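PDB 1U5Y: tumor necrosis factor ligand superfamily member 13 from Mus musculus, which acts as a secreted homotrimeric cytokine of the tumour necrosis factor family, binds the receptors TACI and BCMA, and takes part in regulating tumour cell growth. Local coordinates for residues 9-14 with 27-32; 15-20 with 120-125; 61-66 with 124-129. All blocks are in the same frame, centred on the assembly; numbering follows the deposited sequence.

Contact 1. Residues 9-14 with 27-32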
# COMPACT_ATOMS: atom_id res chain seq x y z
N HIS A 9 5.00 14.00 4.33
CA HIS A 9 3.68 13.42 4.42
C HIS A 9 2.72 14.57 4.40
O HIS A 9 2.84 15.50 5.19
CB HIS A 9 3.52 12.59 5.69
CG HIS A 9 2.19 11.91 5.82
ND1 HIS A 9 1.98 10.60 5.44
CD2 HIS A 9 1.01 12.35 6.32
CE1 HIS A 9 0.72 10.27 5.70
NE2 HIS A 9 0.12 11.31 6.25
N LEU A 10 1.74 14.48 3.51
CA LEU A 10 0.80 15.58 3.24
C LEU A 10 -0.63 15.11 3.48
O LEU A 10 -0.98 13.93 3.27
CB LEU A 10 0.94 16.09 1.80
CG LEU A 10 2.33 16.47 1.27
CD1 LEU A 10 2.39 16.32 -0.25
CD2 LEU A 10 2.72 17.88 1.64
N VAL A 11 -1.46 16.03 3.96
CA VAL A 11 -2.87 15.78 4.18
C VAL A 11 -3.68 16.93 3.59
O VAL A 11 -3.14 18.00 3.35
CB VAL A 11 -3.19 15.66 5.67
CG1 VAL A 11 -2.50 14.46 6.26
CG2 VAL A 11 -2.82 16.94 6.43
N PRO A 12 -4.98 16.73 3.35
CA PRO A 12 -5.79 17.75 2.68
C PRO A 12 -6.05 19.01 3.51
O PRO A 12 -6.18 18.91 4.73
CB PRO A 12 -7.13 17.03 2.44
CG PRO A 12 -6.80 15.60 2.59
CD PRO A 12 -5.77 15.53 3.65
N VAL A 13 -6.11 20.16 2.85
CA VAL A 13 -6.73 21.34 3.44
C VAL A 13 -8.11 21.52 2.80
O VAL A 13 -9.09 21.73 3.52
CB VAL A 13 -5.82 22.64 3.40
CG1 VAL A 13 -5.18 22.86 2.03
CG2 VAL A 13 -6.62 23.89 3.82
N ASN A 14 -8.20 21.44 1.47
CA ASN A 14 -9.51 21.43 0.74
C ASN A 14 -9.42 20.81 -0.66
O ASN A 14 -8.32 20.49 -1.14
CB ASN A 14 -10.17 22.83 0.68
CG ASN A 14 -9.20 23.94 0.37
OD1 ASN A 14 -8.36 23.82 -0.52
ND2 ASN A 14 -9.30 25.05 1.11
N MET A 27 -5.82 20.34 -2.36
CA MET A 27 -4.86 21.33 -1.90
C MET A 27 -4.18 20.73 -0.69
O MET A 27 -4.83 20.54 0.33
CB MET A 27 -5.57 22.62 -1.50
CG MET A 27 -6.03 23.48 -2.67
SD MET A 27 -4.70 24.47 -3.39
CE MET A 27 -4.26 25.60 -2.02
N TRP A 28 -2.89 20.42 -0.79
CA TRP A 28 -2.17 19.73 0.29
C TRP A 28 -1.48 20.64 1.32
O TRP A 28 -1.09 21.77 1.02
CB TRP A 28 -1.11 18.82 -0.30
CG TRP A 28 -1.66 17.77 -1.19
CD1 TRP A 28 -1.65 17.76 -2.55
CD2 TRP A 28 -2.31 16.55 -0.79
NE1 TRP A 28 -2.24 16.62 -3.02
CE2 TRP A 28 -2.65 15.86 -1.96
CE3 TRP A 28 -2.64 15.99 0.44
CZ2 TRP A 28 -3.30 14.63 -1.93
CZ3 TRP A 28 -3.27 14.77 0.47
CH2 TRP A 28 -3.61 14.10 -0.71
N GLN A 29 -1.36 20.13 2.55
CA GLN A 29 -0.54 20.75 3.60
C GLN A 29 0.42 19.73 4.26
O GLN A 29 0.01 18.61 4.58
CB GLN A 29 -1.41 21.40 4.70
CG GLN A 29 -2.45 20.45 5.29
CD GLN A 29 -3.21 21.04 6.47
OE1 GLN A 29 -2.64 21.80 7.26
NE2 GLN A 29 -4.49 20.70 6.57
N PRO A 30 1.67 20.12 4.49
CA PRO A 30 2.66 19.22 5.10
C PRO A 30 2.41 19.02 6.59
O PRO A 30 2.23 20.01 7.25
CB PRO A 30 3.97 19.97 4.89
CG PRO A 30 3.56 21.46 4.90
CD PRO A 30 2.21 21.47 4.25
N VAL A 31 2.36 17.78 7.09
CA VAL A 31 2.33 17.55 8.56
C VAL A 31 3.63 16.92 9.12
O VAL A 31 3.87 16.95 10.32
CB VAL A 31 1.07 16.75 9.03
CG1 VAL A 31 -0.21 17.60 8.87
CG2 VAL A 31 0.92 15.44 8.31
N LEU A 32 4.47 16.40 8.22
CA LEU A 32 5.82 15.92 8.53
C LEU A 32 6.78 16.21 7.37
O LEU A 32 6.48 15.94 6.20
CB LEU A 32 5.82 14.40 8.79
CG LEU A 32 7.16 13.76 9.17
CD1 LEU A 32 7.68 14.34 10.48
CD2 LEU A 32 7.09 12.25 9.25
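His-9 is paired at both ends of its backbone. Its N donates to Leu-32 O at 3.1 Å, and its O accepts from Val-31 N at 3.0 Å. Val-31 and Leu-32 thus both face His-9, which makes a classic beta bulge. Beyond it the antiparallel pairing resumes. Val-11 N donates to Gln-29 O at 3.0 Å, and Val-11 O takes Gln-29 N at 2.9 Å. Gln-29 O also receives a CA-H contact from Leu-10. Farther on, Met-27 N reaches Asn-14 O at 2.8 Å. The bond from Val-13 N to Met-27 O is less certain, because that oxygen is crowded in the model.

Pro-12 has no N-H to give, but its O is taken by a side chain. Gln-29 NE2 donates to Pro-12 O at 3.1 Å. The oxygen lies in the plane of the Gln-29 amide, whereas the donor sits 43° above the carbonyl plane of Pro-12. With chi1 at 53°, Gln-29 CG lies between its own N and carbonyl carbon, and the extended chain beyond leads the amide to Pro-12. Val-11, on the face of Gln-29, meets Val-31 CG1 through its CG2 at 3.6 Å, the two side chains crossing at about a right angle. Leu-10, on the opposite face from Val-11, packs its CB against Trp-28 CE3 at 3.8 Å. Asn-14, a predicted N-glycosylation site, lies alongside Met-27.

The pair is a hairpin in the sheet of the TNF homology domain. Strand 134-139 flanks strand 7-16 and bonds to Leu-10 through Leu-135; strand 24-34 also pairs with strand 114-119. His-9 ND1 is bonded to Tyr-56 OH, and the His-9 ring also meets Phe-107 of the second subunit, at the trimer interface.

Contact 2. Residues 15-20 with 120-125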
# COMPACT_ATOMS: atom_id res chain seq x y z
N ILE A 15 -10.57 20.63 -1.30
CA ILE A 15 -10.66 20.01 -2.64
C ILE A 15 -11.09 21.05 -3.67
O ILE A 15 -11.94 21.89 -3.39
CB ILE A 15 -11.70 18.84 -2.69
CG1 ILE A 15 -12.09 18.29 -1.31
CG2 ILE A 15 -11.16 17.72 -3.49
CD1 ILE A 15 -13.41 17.49 -1.37
N THR A 16 -10.52 20.94 -4.88
CA THR A 16 -10.84 21.86 -5.98
C THR A 16 -11.29 21.14 -7.25
O THR A 16 -10.94 19.98 -7.48
CB THR A 16 -9.63 22.77 -6.29
OG1 THR A 16 -8.41 22.03 -6.19
CG2 THR A 16 -9.49 23.87 -5.23
N SER A 17 -12.06 21.84 -8.06
CA SER A 17 -12.63 21.30 -9.28
C SER A 17 -12.95 22.45 -10.22
O SER A 17 -13.93 23.15 -10.00
CB SER A 17 -13.93 20.53 -8.96
OG SER A 17 -13.85 19.18 -9.34
N LYS A 18 -12.13 22.65 -11.25
CA LYS A 18 -12.34 23.73 -12.23
C LYS A 18 -13.66 23.55 -12.97
O LYS A 18 -14.16 22.42 -13.08
CB LYS A 18 -11.18 23.80 -13.23
N ALA A 19 -14.20 24.66 -13.47
CA ALA A 19 -15.52 24.72 -14.10
C ALA A 19 -15.85 23.53 -15.01
O ALA A 19 -16.54 22.60 -14.58
CB ALA A 19 -15.69 26.05 -14.88
N ASP A 20 -15.37 23.54 -16.25
CA ASP A 20 -15.76 22.53 -17.25
C ASP A 20 -14.69 21.46 -17.44
O ASP A 20 -14.58 20.85 -18.51
CB ASP A 20 -16.11 23.21 -18.58
CG ASP A 20 -17.42 24.00 -18.51
OD1 ASP A 20 -18.29 23.62 -17.70
OD2 ASP A 20 -17.66 25.00 -19.21
N PRO A 120 -10.30 11.67 -11.60
CA PRO A 120 -10.86 12.10 -12.88
C PRO A 120 -12.40 12.13 -12.91
O PRO A 120 -12.98 11.65 -13.87
CB PRO A 120 -10.28 11.07 -13.88
CG PRO A 120 -10.13 9.82 -13.07
CD PRO A 120 -9.95 10.23 -11.63
N ARG A 121 -13.04 12.69 -11.88
CA ARG A 121 -14.43 13.18 -11.98
C ARG A 121 -14.52 14.59 -11.39
O ARG A 121 -13.75 14.96 -10.49
CB ARG A 121 -15.44 12.26 -11.25
CG ARG A 121 -15.14 10.75 -11.29
CD ARG A 121 -16.27 9.88 -11.88
NE ARG A 121 -15.80 8.53 -12.24
CZ ARG A 121 -16.56 7.57 -12.80
NH1 ARG A 121 -17.85 7.78 -13.06
NH2 ARG A 121 -16.02 6.39 -13.08
N ALA A 122 -15.46 15.38 -11.89
CA ALA A 122 -15.75 16.69 -11.33
C ALA A 122 -16.41 16.55 -9.95
O ALA A 122 -17.23 15.66 -9.73
CB ALA A 122 -16.66 17.50 -12.27
N ASN A 123 -16.07 17.45 -9.03
CA ASN A 123 -16.74 17.54 -7.72
C ASN A 123 -16.81 16.22 -7.00
O ASN A 123 -17.85 15.84 -6.47
CB ASN A 123 -18.15 18.13 -7.88
CG ASN A 123 -18.13 19.49 -8.52
OD1 ASN A 123 -17.25 20.31 -8.20
ND2 ASN A 123 -19.10 19.74 -9.43
N ALA A 124 -15.70 15.50 -7.04
CA ALA A 124 -15.58 14.21 -6.41
C ALA A 124 -15.68 14.41 -4.90
O ALA A 124 -15.10 15.34 -4.35
CB ALA A 124 -14.26 13.57 -6.77
N LYS A 125 -16.41 13.50 -4.26
CA LYS A 125 -16.70 13.55 -2.83
C LYS A 125 -15.58 12.91 -2.05
O LYS A 125 -15.68 11.77 -1.61
CB LYS A 125 -18.02 12.81 -2.56
CG LYS A 125 -19.18 13.26 -3.44
CD LYS A 125 -20.54 12.96 -2.82
CE LYS A 125 -21.62 13.79 -3.47
NZ LYS A 125 -21.52 15.24 -3.10
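Ser-17 and Asn-123 make the one hydrogen bond between the two segments. Asn-123 N donates to Ser-17 OG at 2.8 Å, and the bond is nearly straight, 170° at the hydrogen. The hydroxyl has further partners. Ser-17 OG is also bonded to Thr-24 OG1 and to Val-23 O, so several bonds grip this one oxygen. Thr-24 OG1 in turn is bonded to Arg-121 O and Ala-124 N, and so ties the loop to the hairpin on both sides of Asn-123.

Van der Waals contacts are few. Ser-17 CB lies 3.4 Å from Asn-123 OD1. The Asn-123 side chain starts off away from segment 15-20, but its CG is beside its own N (chi1 -58°), and this brings OD1 back alongside Ser-17. Ser-17 OG also passes 3.7 Å from Ala-122 CA. At the strand end of the contact, Ile-15 CD1 comes within 4.0 Å of Ala-124 O. Ile-15 finds apolar partners next door, on Leu-126 and Leu-128.

No salt bridge or ring contact joins the segments. The buried area is small, 166 Å², and the contact lies at the surface.

Between the two segments one hydroxyl makes the bond, and Thr-24 supplies a second one from the hairpin. In the jelly-roll fold of the TNF homology domain, the loop between strands 114-119 and 134-139 (the G-H loop) is fastened here to the end region of the first strand.

Contact 3. Residues 61-66 with 124-129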
# COMPACT_ATOMS: atom_id res chain seq x y z
N PHE A 61 -12.91 7.79 -0.57
CA PHE A 61 -14.01 8.22 -1.44
C PHE A 61 -15.36 8.01 -0.79
O PHE A 61 -15.58 6.99 -0.14
CB PHE A 61 -13.97 7.43 -2.74
CG PHE A 61 -12.76 7.69 -3.56
CD1 PHE A 61 -11.63 6.91 -3.41
CD2 PHE A 61 -12.74 8.75 -4.47
CE1 PHE A 61 -10.50 7.16 -4.17
CE2 PHE A 61 -11.61 9.01 -5.22
CZ PHE A 61 -10.49 8.20 -5.08
N HIS A 62 -16.27 8.96 -0.99
CA HIS A 62 -17.67 8.86 -0.58
C HIS A 62 -18.64 8.94 -1.78
O HIS A 62 -19.83 9.14 -1.58
CB HIS A 62 -18.02 9.99 0.42
CG HIS A 62 -17.25 9.93 1.71
ND1 HIS A 62 -17.03 8.75 2.40
CD2 HIS A 62 -16.68 10.91 2.45
CE1 HIS A 62 -16.34 9.01 3.50
NE2 HIS A 62 -16.12 10.31 3.56
N ASP A 63 -18.15 8.78 -3.01
CA ASP A 63 -19.01 8.88 -4.21
C ASP A 63 -19.81 7.60 -4.41
O ASP A 63 -19.41 6.54 -3.93
CB ASP A 63 -18.20 9.13 -5.48
CG ASP A 63 -17.13 10.20 -5.30
OD1 ASP A 63 -17.33 11.30 -5.89
OD2 ASP A 63 -16.07 10.04 -4.63
N VAL A 64 -20.93 7.69 -5.10
CA VAL A 64 -21.76 6.52 -5.40
C VAL A 64 -21.49 5.94 -6.79
O VAL A 64 -21.94 4.83 -7.09
CB VAL A 64 -23.27 6.87 -5.23
N THR A 65 -20.75 6.66 -7.64
CA THR A 65 -20.54 6.26 -9.04
C THR A 65 -19.64 5.04 -9.22
O THR A 65 -18.59 4.94 -8.58
CB THR A 65 -19.95 7.42 -9.90
OG1 THR A 65 -19.19 8.31 -9.08
CG2 THR A 65 -21.06 8.31 -10.51
N PHE A 66 -20.08 4.16 -10.12
CA PHE A 66 -19.42 2.88 -10.51
C PHE A 66 -18.00 2.66 -9.99
O PHE A 66 -17.76 1.68 -9.29
CB PHE A 66 -19.44 2.69 -12.05
CG PHE A 66 -20.77 2.97 -12.67
CD1 PHE A 66 -21.05 4.22 -13.22
CD2 PHE A 66 -21.78 2.02 -12.63
CE1 PHE A 66 -22.30 4.51 -13.75
CE2 PHE A 66 -23.04 2.29 -13.16
CZ PHE A 66 -23.31 3.53 -13.73
N ALA A 124 -15.70 15.50 -7.04
CA ALA A 124 -15.58 14.21 -6.41
C ALA A 124 -15.68 14.41 -4.90
O ALA A 124 -15.10 15.34 -4.35
CB ALA A 124 -14.26 13.57 -6.77
N LYS A 125 -16.41 13.50 -4.26
CA LYS A 125 -16.70 13.55 -2.83
C LYS A 125 -15.58 12.91 -2.05
O LYS A 125 -15.68 11.77 -1.61
CB LYS A 125 -18.02 12.81 -2.56
CG LYS A 125 -19.18 13.26 -3.44
CD LYS A 125 -20.54 12.96 -2.82
CE LYS A 125 -21.62 13.79 -3.47
NZ LYS A 125 -21.52 15.24 -3.10
N LEU A 126 -14.51 13.66 -1.86
CA LEU A 126 -13.28 13.11 -1.28
C LEU A 126 -13.23 13.51 0.18
O LEU A 126 -13.60 14.63 0.50
CB LEU A 126 -12.06 13.67 -2.00
CG LEU A 126 -12.04 13.45 -3.51
CD1 LEU A 126 -10.77 14.08 -4.11
CD2 LEU A 126 -12.14 11.96 -3.84
N SER A 127 -12.78 12.62 1.05
CA SER A 127 -12.67 12.96 2.46
C SER A 127 -11.45 13.86 2.67
O SER A 127 -10.41 13.66 2.04
CB SER A 127 -12.55 11.71 3.33
OG SER A 127 -12.45 12.05 4.69
N LEU A 128 -11.59 14.85 3.53
CA LEU A 128 -10.50 15.72 3.95
C LEU A 128 -9.81 15.19 5.20
O LEU A 128 -8.81 15.76 5.65
CB LEU A 128 -11.03 17.14 4.24
CG LEU A 128 -11.69 17.83 3.05
CD1 LEU A 128 -12.34 19.16 3.43
CD2 LEU A 128 -10.67 18.03 1.94
N SER A 129 -10.38 14.14 5.78
CA SER A 129 -9.82 13.50 6.96
C SER A 129 -8.36 13.15 6.72
O SER A 129 -8.04 12.44 5.78
CB SER A 129 -10.58 12.23 7.31
OG SER A 129 -9.80 11.44 8.17
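The Phe-61 ring lies alongside Leu-126, and both side chains point the same way. Leu-126 CD2 approaches the ring obliquely, 3.3 Å from Phe-61 CE2, a close contact. The carboxylate oxygen OD2 of Asp-63, from the same segment, sits at the edge of this ring and in its plane. The His-62 ring has Ser-127 CB at an oblique position, 3.8 Å from its NE2. Its ND1 is bonded to Ala-97 O, and Tyr-98 meets the ring edge-to-face. These two partners help fix how the imidazole is turned.

Two hydrogen bonds meet at Lys-125, one from backbone to backbone and one to a carboxylate. His-62 N donates to Lys-125 O at 2.9 Å. Lys-125 N donates to Asp-63 OD1 at 2.9 Å, and this bond is almost straight, 175°. The N-H meets the carboxylate from above its plane, 36° out. Asp-63 CG stands beside its own N, with chi1 at -45°, and this brings the carboxylate toward the opposite backbone. Both the N and the O of Lys-125 are thus paired with segment 61-66. Lys-125 is the centre of an inverse gamma turn, closed by a weak bond from Leu-126 N to Ala-124 O. Its aliphatic chain passes Asp-63, CG lying 3.6 Å from OD1, but NZ is 6.4 Å from that oxygen. Farther along, Ser-127 OG accepts from Ser-129 N at 3.1 Å in an ST turn.

The contact lies where strand 51-61 runs out. Phe-61, Ala-124 and Leu-126 pack on Ile-119 of strand 114-119. Met-68 of strand 67-76 touches Phe-61, Asp-63 and Ala-124, and Ile-15 of strand 7-16 touches Leu-126.

How the contacts relate
Contact 1 is sheet structure: a partly buried hairpin burying 687 Å² and held mainly by backbone bonds. Contact 3 joins two loops; contact 2 joins the end region of strand 7-16 to a loop. Their centres are 11 Å apart, and they share Ala-124 and Lys-125. Contact 2 is the surface one, with one hydroxyl doing the bonding. Contact 3 is partly buried and adds a carboxylate and aromatic packing. Contacts 1 and 3 both border other subunits, and contact 2 does not. Strand 7-16 serves contacts 1 and 2, passing from paired strand to loop contact. Leu-128 links the set: it packs on Pro-12 and Asn-14 of contact 1 and on Ile-15 of contact 2.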